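Local coordinates for hypothetical protein DUF871 (Enterococcus faecalis, PDB 2P0O), which is of unproven function but is probably a 6-phospho-N-acetylmuramidase that would hydrolyse MurNAc-6-phosphate-containing disaccharides, at residues Q242-V247 with G361-E366; E298-G303 with V332-R337; H145-R150 with F175-G180. One frame throughout, in Å; residues are numbered along the deposited sequence. Where two conformers were deposited one is given.

Contact 1 of 3, residues Q242-V247 with G361-E366; sequences QFLLEV and GTIENE
The carboxylate of E246 reaches from strand 242-247 to the start of helix 363-370. Its OE2 accepts a hydrogen bond from I363 N at 3.1 Å, 159° at the hydrogen, through the lone pair anti to OE1. The backbone N of T362 lies 3.0 Å from the same OE2, at the entry to the helix. A water gives one hydrogen to OE2 and the other to E364 OE1, joining two acids whose nearest oxygens, E246 OE2 and E364 OE1, are 4.6 Å apart. The chain of E246 is extended beyond CG and crosses I363 obliquely, CG against I363 CG1 at 3.6 Å. Two residues earlier on the strand, L244 runs past the same I363 in the opposite direction, L244 CD2 resting 3.9 Å from I363 CG1. In the next shell R229 makes a salt bridge to E246 OE1, which probably keeps the acid ionised and fixes its rotation, while I363 also packs on A232, Q233 and V358. A strand carboxylate accepting the first amide of helix 363-370 joins that C-terminal helix to strand 242-247, an outermost strand of the mixed three-stranded sheet.

Contact 2 of 3, residues E298-G303 with V332-R337; sequences EARPVG and VNTITR
R337 and P301 cross at about a right angle, the flat guanidinium lying against the pyrrolidine ring. P301 CG stands over the centre of the guanidinium, 3.7 Å above its plane, and P301 CB comes within 3.6 Å of R337 NH2. The arginine gets there with CG anti to its backbone N (chi1 -162°) and a chain extended from CG to NE, so its end reaches the loop. NE and NH2 then grip one atom, V302 O, side-on: R337 NH2 at 2.8 Å, in the carbonyl plane and on a lone pair, R337 NE at 2.9 Å from above that plane. The oxygen itself lies in the guanidinium plane, at its edge. Near the root of the same arginine, its CA-H points to G303 O, the two heavy atoms 3.5 Å apart.

At the other end T334 faces the loop with its two branches doing different work. OG1 sits in the crowded position between backbone N and carbonyl carbon and takes a nearly straight hydrogen bond from E298 N (3.3 Å, 171°). CG2 lies instead against R300 CG at 3.6 Å, the two side chains again crossing at about a right angle. R300, bent at chi3, lays CD beside V332 CG1, and its NH2 is held by P327 O. A water lies within hydrogen-bonding distance of E298 O and V332 O.

I335 and T336 form a classic beta bulge opposite V305. Strand 332-337 is an outermost strand of the antiparallel four-stranded sheet and pairs with strand 304-308; segment 298-303 leads directly into that neighbour, passing T322 of strand 319-322, whose OG1 is hydrogen-bonded to R300 O, and pairing its R300 backbone with L326.

Contact 3 of 3, residues H145-R150 with F175-G180; sequences HNYYPR and FTFVPG
Y147 holds its ring in the crowded position between backbone N and carbonyl carbon (chi1 51°), whereas F177 has CG anti to its carbonyl carbon and beside its N (chi1 -66°). Together these torsions bring the rings into an edge-to-face (T-shaped) stack with centroids 5.0 Å apart and planes at 80°. Tyrosine supplies the edge: its CD2 stands 3.6 Å above the phenylalanine plane, over the centre, and approaches F177 CE2 to 3.7 Å. The rim of the phenylalanine ring is turned to the backbone of the loop, with H145 O close to its plane, 3.2 Å from F177 CE2, and N146 O also at the edge. Carbonyl oxygens placed there face the slightly positive ring hydrogens, a favourable electrostatic match.

Beside the stack the two backbones are joined by one hydrogen bond, H145 N to F175 O at 2.9 Å, almost straight and in the carbonyl plane. The same oxygen lies at the edge of the H145 ring, 3.4 Å from its CD2. H145 has CG beside its own N, and its NE2 is hydrogen-bonded to N164 OD1 of helix 157-169. N146 turns away from the strand and presents OD1 to R97, while T194 OG1 bonds both N146 O and F177 N. F177 in turn meets F35 edge-to-face.

Such parallel pairing of strand 173-178 with the end of strand 141-144, running on into the loop before helix 157-169, is characteristic of a beta-alpha-beta unit in a TIM barrel, whose active sites lie at these C-terminal strand ends.

In the fold
Contact 3 belongs to the eight-stranded parallel barrel, whereas contacts 1 and 2 belong to the smaller C-terminal part, related by family to cyclophilin-like folds. Contacts 1 and 2 have centres 19 Å apart and touch directly, V247 CB packing 3.7 Å from T336 OG1, so their two sheets are neighbours; along the chain, contact 2 falls between the segments of contact 1. Contact 3 closes earlier, its centre 26 Å from that of contact 1 and 35 Å from that of contact 2. The bound sodium ion, at the site of M211, D213 and V216, lies about 9 Å from the side chain of T176 in contact 3. Helix 228-240, against which I363 packs, leads from the barrel into strand 242-247.

Contact 1 of 3, residues Q242-V247 with G361-E366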
loop_
_atom_site.group_PDB
_atom_site.type_symbol
_atom_site.label_atom_id
_atom_site.label_comp_id
_atom_site.label_asym_id
_atom_site.label_seq_id
_atom_site.Cartn_x
_atom_site.Cartn_y
_atom_site.Cartn_z
ATOM N N GLN A 242 -8.928 -4.537 -11.402
ATOM C CA GLN A 242 -9.524 -5.716 -10.792
ATOM C C GLN A 242 -8.721 -6.141 -9.594
ATOM O O GLN A 242 -7.476 -6.070 -9.627
ATOM C CB GLN A 242 -9.544 -6.896 -11.766
ATOM C CG GLN A 242 -10.432 -6.778 -12.985
ATOM C CD GLN A 242 -10.067 -7.792 -14.091
ATOM O OE1 GLN A 242 -9.391 -8.796 -13.854
ATOM N NE2 GLN A 242 -10.512 -7.524 -15.292
ATOM N N PHE A 243 -9.423 -6.615 -8.565
ATOM C CA PHE A 243 -8.841 -7.204 -7.387
ATOM C C PHE A 243 -8.616 -8.694 -7.632
ATOM O O PHE A 243 -9.548 -9.429 -7.942
ATOM C CB PHE A 243 -9.763 -7.033 -6.152
ATOM C CG PHE A 243 -9.931 -5.616 -5.722
ATOM C CD1 PHE A 243 -8.927 -4.971 -4.954
ATOM C CD2 PHE A 243 -11.073 -4.902 -6.085
ATOM C CE1 PHE A 243 -9.069 -3.633 -4.564
ATOM C CE2 PHE A 243 -11.243 -3.574 -5.688
ATOM C CZ PHE A 243 -10.239 -2.927 -4.929
ATOM N N LEU A 244 -7.382 -9.136 -7.446
ATOM C CA LEU A 244 -7.001 -10.489 -7.760
ATOM C C LEU A 244 -6.860 -11.261 -6.465
ATOM O O LEU A 244 -6.058 -10.878 -5.604
ATOM C CB LEU A 244 -5.685 -10.473 -8.544
ATOM C CG LEU A 244 -5.090 -11.784 -9.060
ATOM C CD1 LEU A 244 -6.014 -12.410 -10.124
ATOM C CD2 LEU A 244 -3.674 -11.614 -9.606
ATOM N N LEU A 245 -7.603 -12.358 -6.335
ATOM C CA LEU A 245 -7.598 -13.148 -5.096
ATOM C C LEU A 245 -7.497 -14.629 -5.406
ATOM O O LEU A 245 -7.957 -15.071 -6.457
ATOM C CB LEU A 245 -8.875 -12.901 -4.251
ATOM C CG LEU A 245 -9.377 -11.498 -3.921
ATOM C CD1 LEU A 245 -10.188 -10.956 -5.109
ATOM C CD2 LEU A 245 -10.254 -11.465 -2.638
ATOM N N GLU A 246 -6.902 -15.387 -4.489
ATOM C CA GLU A 246 -6.773 -16.852 -4.603
ATOM C C GLU A 246 -7.813 -17.608 -3.780
ATOM O O GLU A 246 -8.279 -17.120 -2.745
ATOM C CB GLU A 246 -5.369 -17.306 -4.199
ATOM C CG GLU A 246 -4.360 -17.230 -5.319
ATOM C CD GLU A 246 -2.922 -17.591 -4.893
ATOM O OE1 GLU A 246 -2.683 -18.006 -3.726
ATOM O OE2 GLU A 246 -2.022 -17.487 -5.768
ATOM N N VAL A 247 -8.174 -18.800 -4.244
ATOM C CA VAL A 247 -9.120 -19.638 -3.536
ATOM C C VAL A 247 -8.469 -20.966 -3.266
ATOM O O VAL A 247 -7.537 -21.353 -3.990
ATOM C CB VAL A 247 -10.468 -19.856 -4.340
ATOM C CG1 VAL A 247 -11.216 -18.566 -4.487
ATOM C CG2 VAL A 247 -10.233 -20.567 -5.740
ATOM N N GLY A 361 -1.800 -20.321 -5.474
ATOM C CA GLY A 361 -0.421 -20.409 -5.924
ATOM C C GLY A 361 -0.170 -19.870 -7.322
ATOM O O GLY A 361 0.977 -19.901 -7.784
ATOM N N THR A 362 -1.217 -19.370 -7.998
ATOM C CA THR A 362 -1.101 -19.005 -9.429
ATOM C C THR A 362 -1.116 -17.485 -9.700
ATOM O O THR A 362 -1.025 -17.042 -10.850
ATOM C CB THR A 362 -2.146 -19.722 -10.320
ATOM O OG1 THR A 362 -3.463 -19.276 -9.989
ATOM C CG2 THR A 362 -2.079 -21.235 -10.127
ATOM N N ILE A 363 -1.235 -16.693 -8.645
ATOM C CA ILE A 363 -1.296 -15.244 -8.796
ATOM C C ILE A 363 -0.124 -14.710 -9.643
ATOM O O ILE A 363 -0.328 -13.901 -10.553
ATOM C CB ILE A 363 -1.405 -14.532 -7.437
ATOM C CG1 ILE A 363 -2.889 -14.385 -7.050
ATOM C CG2 ILE A 363 -0.751 -13.102 -7.489
ATOM C CD1 ILE A 363 -3.128 -13.581 -5.772
ATOM N N GLU A 364 1.091 -15.186 -9.362
ATOM C CA GLU A 364 2.269 -14.756 -10.110
ATOM C C GLU A 364 2.189 -15.020 -11.621
ATOM O O GLU A 364 2.449 -14.112 -12.411
ATOM C CB GLU A 364 3.545 -15.337 -9.509
ATOM C CG GLU A 364 3.802 -14.871 -8.069
ATOM C CD GLU A 364 3.364 -15.876 -6.984
ATOM O OE1 GLU A 364 2.220 -16.423 -7.069
ATOM O OE2 GLU A 364 4.193 -16.109 -6.051
ATOM N N ASN A 365 1.828 -16.235 -12.023
ATOM C CA ASN A 365 1.700 -16.518 -13.457
ATOM C C ASN A 365 0.473 -15.881 -14.084
ATOM O O ASN A 365 0.461 -15.594 -15.282
ATOM C CB ASN A 365 1.737 -18.013 -13.792
ATOM C CG ASN A 365 1.880 -18.267 -15.302
ATOM O OD1 ASN A 365 2.615 -17.564 -15.998
ATOM N ND2 ASN A 365 1.157 -19.257 -15.809
ATOM N N GLU A 366 -0.549 -15.644 -13.286
ATOM C CA GLU A 366 -1.736 -15.001 -13.799
ATOM C C GLU A 366 -1.379 -13.554 -14.190
ATOM O O GLU A 366 -1.773 -13.095 -15.258
ATOM C CB GLU A 366 -2.815 -15.048 -12.733
ATOM C CG GLU A 366 -4.175 -15.382 -13.228
ATOM C CD GLU A 366 -4.252 -16.694 -13.993
ATOM O OE1 GLU A 366 -4.076 -17.801 -13.410
ATOM O OE2 GLU A 366 -4.497 -16.595 -15.197
HETATM O O HOH W 1 0.276 -17.158 -5.035
#

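Contact 2 of 3, residues E298-G303 with V332-R337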
loop_
_atom_site.group_PDB
_atom_site.type_symbol
_atom_site.label_atom_id
_atom_site.label_comp_id
_atom_site.label_asym_id
_atom_site.label_seq_id
_atom_site.Cartn_x
_atom_site.Cartn_y
_atom_site.Cartn_z
ATOM N N GLU A 298 -22.520 -26.529 3.065
ATOM C CA GLU A 298 -21.993 -26.403 4.425
ATOM C C GLU A 298 -22.051 -24.965 4.946
ATOM O O GLU A 298 -22.443 -24.053 4.217
ATOM C CB GLU A 298 -20.561 -26.933 4.465
ATOM C CG GLU A 298 -20.470 -28.326 3.933
ATOM C CD GLU A 298 -21.022 -29.346 4.920
ATOM O OE1 GLU A 298 -20.231 -29.791 5.781
ATOM O OE2 GLU A 298 -22.228 -29.706 4.841
ATOM N N ALA A 299 -21.658 -24.768 6.203
ATOM C CA ALA A 299 -21.544 -23.420 6.769
ATOM C C ALA A 299 -20.735 -22.503 5.830
ATOM O O ALA A 299 -19.903 -22.982 5.046
ATOM C CB ALA A 299 -20.909 -23.494 8.149
ATOM N N ARG A 300 -20.951 -21.193 5.894
ATOM C CA ARG A 300 -20.276 -20.284 4.970
ATOM C C ARG A 300 -19.443 -19.212 5.692
ATOM O O ARG A 300 -19.810 -18.017 5.676
ATOM C CB ARG A 300 -21.305 -19.644 4.032
ATOM C CG ARG A 300 -22.060 -20.680 3.185
ATOM C CD ARG A 300 -23.273 -20.092 2.513
ATOM N NE ARG A 300 -24.371 -19.899 3.466
ATOM C CZ ARG A 300 -25.351 -19.005 3.323
ATOM N NH1 ARG A 300 -25.387 -18.189 2.259
ATOM N NH2 ARG A 300 -26.304 -18.925 4.252
ATOM N N PRO A 301 -18.333 -19.623 6.350
ATOM C CA PRO A 301 -17.535 -18.600 7.043
ATOM C C PRO A 301 -17.012 -17.540 6.081
ATOM O O PRO A 301 -17.025 -17.741 4.844
ATOM C CB PRO A 301 -16.404 -19.406 7.730
ATOM C CG PRO A 301 -16.327 -20.698 6.973
ATOM C CD PRO A 301 -17.768 -20.974 6.531
ATOM N N VAL A 302 -16.614 -16.399 6.627
ATOM C CA VAL A 302 -16.131 -15.291 5.808
ATOM C C VAL A 302 -15.167 -15.779 4.716
ATOM O O VAL A 302 -14.222 -16.502 4.980
ATOM C CB VAL A 302 -15.544 -14.096 6.671
ATOM C CG1 VAL A 302 -14.433 -14.566 7.611
ATOM C CG2 VAL A 302 -15.052 -12.971 5.757
ATOM N N GLY A 303 -15.465 -15.428 3.479
ATOM C CA GLY A 303 -14.591 -15.755 2.342
ATOM C C GLY A 303 -15.104 -16.909 1.522
ATOM O O GLY A 303 -14.567 -17.190 0.472
ATOM N N VAL A 332 -27.779 -23.473 -1.177
ATOM C CA VAL A 332 -26.549 -22.747 -1.560
ATOM C C VAL A 332 -25.374 -23.732 -1.503
ATOM O O VAL A 332 -24.995 -24.155 -0.397
ATOM C CB VAL A 332 -26.275 -21.552 -0.583
ATOM C CG1 VAL A 332 -24.936 -20.850 -0.882
ATOM C CG2 VAL A 332 -27.434 -20.530 -0.593
ATOM N N ASN A 333 -24.807 -24.105 -2.668
ATOM C CA ASN A 333 -23.601 -24.943 -2.694
ATOM C C ASN A 333 -22.364 -24.171 -2.260
ATOM O O ASN A 333 -22.154 -23.007 -2.681
ATOM C CB ASN A 333 -23.351 -25.504 -4.096
ATOM C CG ASN A 333 -24.394 -26.522 -4.517
ATOM O OD1 ASN A 333 -25.169 -27.030 -3.697
ATOM N ND2 ASN A 333 -24.407 -26.838 -5.798
ATOM N N THR A 334 -21.547 -24.795 -1.422
ATOM C CA THR A 334 -20.295 -24.173 -1.011
ATOM C C THR A 334 -19.206 -24.770 -1.876
ATOM O O THR A 334 -19.065 -25.991 -1.923
ATOM C CB THR A 334 -20.004 -24.437 0.479
ATOM O OG1 THR A 334 -20.291 -25.816 0.757
ATOM C CG2 THR A 334 -20.918 -23.582 1.347
ATOM N N ILE A 335 -18.454 -23.916 -2.567
ATOM C CA ILE A 335 -17.526 -24.379 -3.617
ATOM C C ILE A 335 -16.100 -24.342 -3.122
ATOM O O ILE A 335 -15.379 -25.318 -3.213
ATOM C CB ILE A 335 -17.576 -23.482 -4.904
ATOM C CG1 ILE A 335 -19.020 -23.209 -5.362
ATOM C CG2 ILE A 335 -16.695 -24.090 -6.033
ATOM C CD1 ILE A 335 -19.809 -24.480 -5.566
ATOM N N THR A 336 -15.672 -23.187 -2.640
ATOM C CA THR A 336 -14.321 -23.067 -2.124
ATOM C C THR A 336 -14.328 -21.848 -1.204
ATOM O O THR A 336 -15.404 -21.314 -0.901
ATOM C CB THR A 336 -13.269 -22.986 -3.277
ATOM O OG1 THR A 336 -11.981 -22.763 -2.733
ATOM C CG2 THR A 336 -13.562 -21.839 -4.251
ATOM N N ARG A 337 -13.141 -21.410 -0.790
ATOM C CA ARG A 337 -12.980 -20.295 0.119
ATOM C C ARG A 337 -11.789 -19.431 -0.284
ATOM O O ARG A 337 -10.748 -19.971 -0.635
ATOM C CB ARG A 337 -12.750 -20.830 1.532
ATOM C CG ARG A 337 -13.010 -19.760 2.605
ATOM C CD ARG A 337 -13.034 -20.336 4.007
ATOM N NE ARG A 337 -13.190 -19.227 4.950
ATOM C CZ ARG A 337 -12.923 -19.274 6.251
ATOM N NH1 ARG A 337 -12.520 -20.405 6.838
ATOM N NH2 ARG A 337 -13.078 -18.169 6.973
HETATM O O HOH W 2 -24.644 -23.321 2.604
#

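Contact 3 of 3, residues H145-R150 with F175-G180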
loop_
_atom_site.group_PDB
_atom_site.type_symbol
_atom_site.label_atom_id
_atom_site.label_comp_id
_atom_site.label_asym_id
_atom_site.label_seq_id
_atom_site.Cartn_x
_atom_site.Cartn_y
_atom_site.Cartn_z
ATOM N N HIS A 145 3.933 10.060 8.452
ATOM C CA HIS A 145 3.846 9.222 9.634
ATOM C C HIS A 145 5.093 8.385 9.742
ATOM O O HIS A 145 5.848 8.233 8.786
ATOM C CB HIS A 145 2.642 8.313 9.525
ATOM C CG HIS A 145 1.357 9.019 9.788
ATOM N ND1 HIS A 145 0.890 9.251 11.066
ATOM C CD2 HIS A 145 0.436 9.534 8.944
ATOM C CE1 HIS A 145 -0.259 9.897 10.993
ATOM N NE2 HIS A 145 -0.557 10.078 9.716
ATOM N N ASN A 146 5.314 7.864 10.924
ATOM C CA ASN A 146 6.396 6.971 11.172
ATOM C C ASN A 146 6.001 5.550 10.868
ATOM O O ASN A 146 4.821 5.280 10.590
ATOM C CB ASN A 146 6.765 7.081 12.637
ATOM C CG ASN A 146 7.332 8.445 12.989
ATOM O OD1 ASN A 146 7.996 9.081 12.178
ATOM N ND2 ASN A 146 7.118 8.871 14.237
ATOM N N TYR A 147 6.981 4.642 10.919
ATOM C CA TYR A 147 6.691 3.196 10.950
ATOM C C TYR A 147 7.192 2.558 12.229
ATOM O O TYR A 147 7.927 3.179 12.999
ATOM C CB TYR A 147 7.225 2.456 9.718
ATOM C CG TYR A 147 8.679 2.715 9.412
ATOM C CD1 TYR A 147 9.676 2.199 10.228
ATOM C CD2 TYR A 147 9.050 3.461 8.300
ATOM C CE1 TYR A 147 11.034 2.429 9.965
ATOM C CE2 TYR A 147 10.402 3.704 8.023
ATOM C CZ TYR A 147 11.381 3.167 8.854
ATOM O OH TYR A 147 12.710 3.371 8.600
ATOM N N TYR A 148 6.778 1.322 12.476
ATOM C CA TYR A 148 6.937 0.755 13.812
ATOM C C TYR A 148 7.471 -0.643 13.721
ATOM O O TYR A 148 6.684 -1.571 13.546
ATOM C CB TYR A 148 5.597 0.827 14.573
ATOM C CG TYR A 148 5.151 2.253 14.712
ATOM C CD1 TYR A 148 5.621 3.068 15.769
ATOM C CD2 TYR A 148 4.348 2.831 13.760
ATOM C CE1 TYR A 148 5.245 4.420 15.853
ATOM C CE2 TYR A 148 3.977 4.169 13.839
ATOM C CZ TYR A 148 4.438 4.951 14.859
ATOM O OH TYR A 148 4.025 6.266 14.908
ATOM N N PRO A 149 8.818 -0.807 13.856
ATOM C CA PRO A 149 9.454 -2.133 13.841
ATOM C C PRO A 149 8.976 -3.062 14.953
ATOM O O PRO A 149 8.863 -4.264 14.726
ATOM C CB PRO A 149 10.955 -1.831 14.056
ATOM C CG PRO A 149 11.151 -0.394 13.673
ATOM C CD PRO A 149 9.810 0.262 14.103
ATOM N N ARG A 150 8.723 -2.531 16.154
ATOM C CA ARG A 150 8.375 -3.396 17.258
ATOM C C ARG A 150 6.880 -3.713 17.230
ATOM O O ARG A 150 6.053 -2.799 17.318
ATOM C CB ARG A 150 8.768 -2.797 18.621
ATOM C CG ARG A 150 8.550 -3.794 19.821
ATOM C CD ARG A 150 8.736 -3.097 21.140
ATOM N NE ARG A 150 8.437 -3.827 22.404
ATOM C CZ ARG A 150 7.226 -4.235 22.797
ATOM N NH1 ARG A 150 7.076 -4.819 23.992
ATOM N NH2 ARG A 150 6.159 -4.077 22.004
ATOM N N PHE A 175 1.212 11.411 4.330
ATOM C CA PHE A 175 1.930 10.251 3.821
ATOM C C PHE A 175 2.011 9.206 4.953
ATOM O O PHE A 175 2.263 9.534 6.132
ATOM C CB PHE A 175 3.371 10.645 3.433
ATOM C CG PHE A 175 3.501 11.342 2.096
ATOM C CD1 PHE A 175 2.941 12.584 1.879
ATOM C CD2 PHE A 175 4.246 10.760 1.067
ATOM C CE1 PHE A 175 3.082 13.219 0.638
ATOM C CE2 PHE A 175 4.410 11.396 -0.168
ATOM C CZ PHE A 175 3.810 12.617 -0.393
ATOM N N THR A 176 1.857 7.946 4.577
ATOM C CA THR A 176 1.802 6.860 5.527
ATOM C C THR A 176 2.517 5.634 4.946
ATOM O O THR A 176 2.701 5.523 3.722
ATOM C CB THR A 176 0.326 6.517 5.846
ATOM O OG1 THR A 176 0.289 5.520 6.870
ATOM C CG2 THR A 176 -0.386 5.966 4.616
ATOM N N PHE A 177 2.902 4.709 5.816
ATOM C CA PHE A 177 3.533 3.482 5.386
ATOM C C PHE A 177 2.613 2.266 5.508
ATOM O O PHE A 177 1.687 2.243 6.327
ATOM C CB PHE A 177 4.809 3.194 6.207
ATOM C CG PHE A 177 5.914 4.190 5.986
ATOM C CD1 PHE A 177 6.790 4.057 4.902
ATOM C CD2 PHE A 177 6.076 5.260 6.856
ATOM C CE1 PHE A 177 7.828 4.963 4.692
ATOM C CE2 PHE A 177 7.133 6.172 6.686
ATOM C CZ PHE A 177 7.996 6.040 5.576
ATOM N N VAL A 178 2.904 1.238 4.707
ATOM C CA VAL A 178 2.393 -0.088 4.989
ATOM C C VAL A 178 3.638 -0.974 5.048
ATOM O O VAL A 178 4.672 -0.634 4.462
ATOM C CB VAL A 178 1.382 -0.596 3.911
ATOM C CG1 VAL A 178 0.085 0.226 3.946
ATOM C CG2 VAL A 178 1.993 -0.595 2.490
ATOM N N PRO A 179 3.531 -2.145 5.716
ATOM C CA PRO A 179 4.684 -3.038 5.743
ATOM C C PRO A 179 4.846 -3.756 4.398
ATOM O O PRO A 179 3.913 -3.783 3.575
ATOM C CB PRO A 179 4.329 -4.023 6.864
ATOM C CG PRO A 179 2.820 -4.110 6.813
ATOM C CD PRO A 179 2.358 -2.706 6.418
ATOM N N GLY A 180 6.030 -4.297 4.157
ATOM C CA GLY A 180 6.245 -5.178 3.014
ATOM C C GLY A 180 6.322 -6.632 3.476
ATOM O O GLY A 180 6.460 -6.904 4.678
#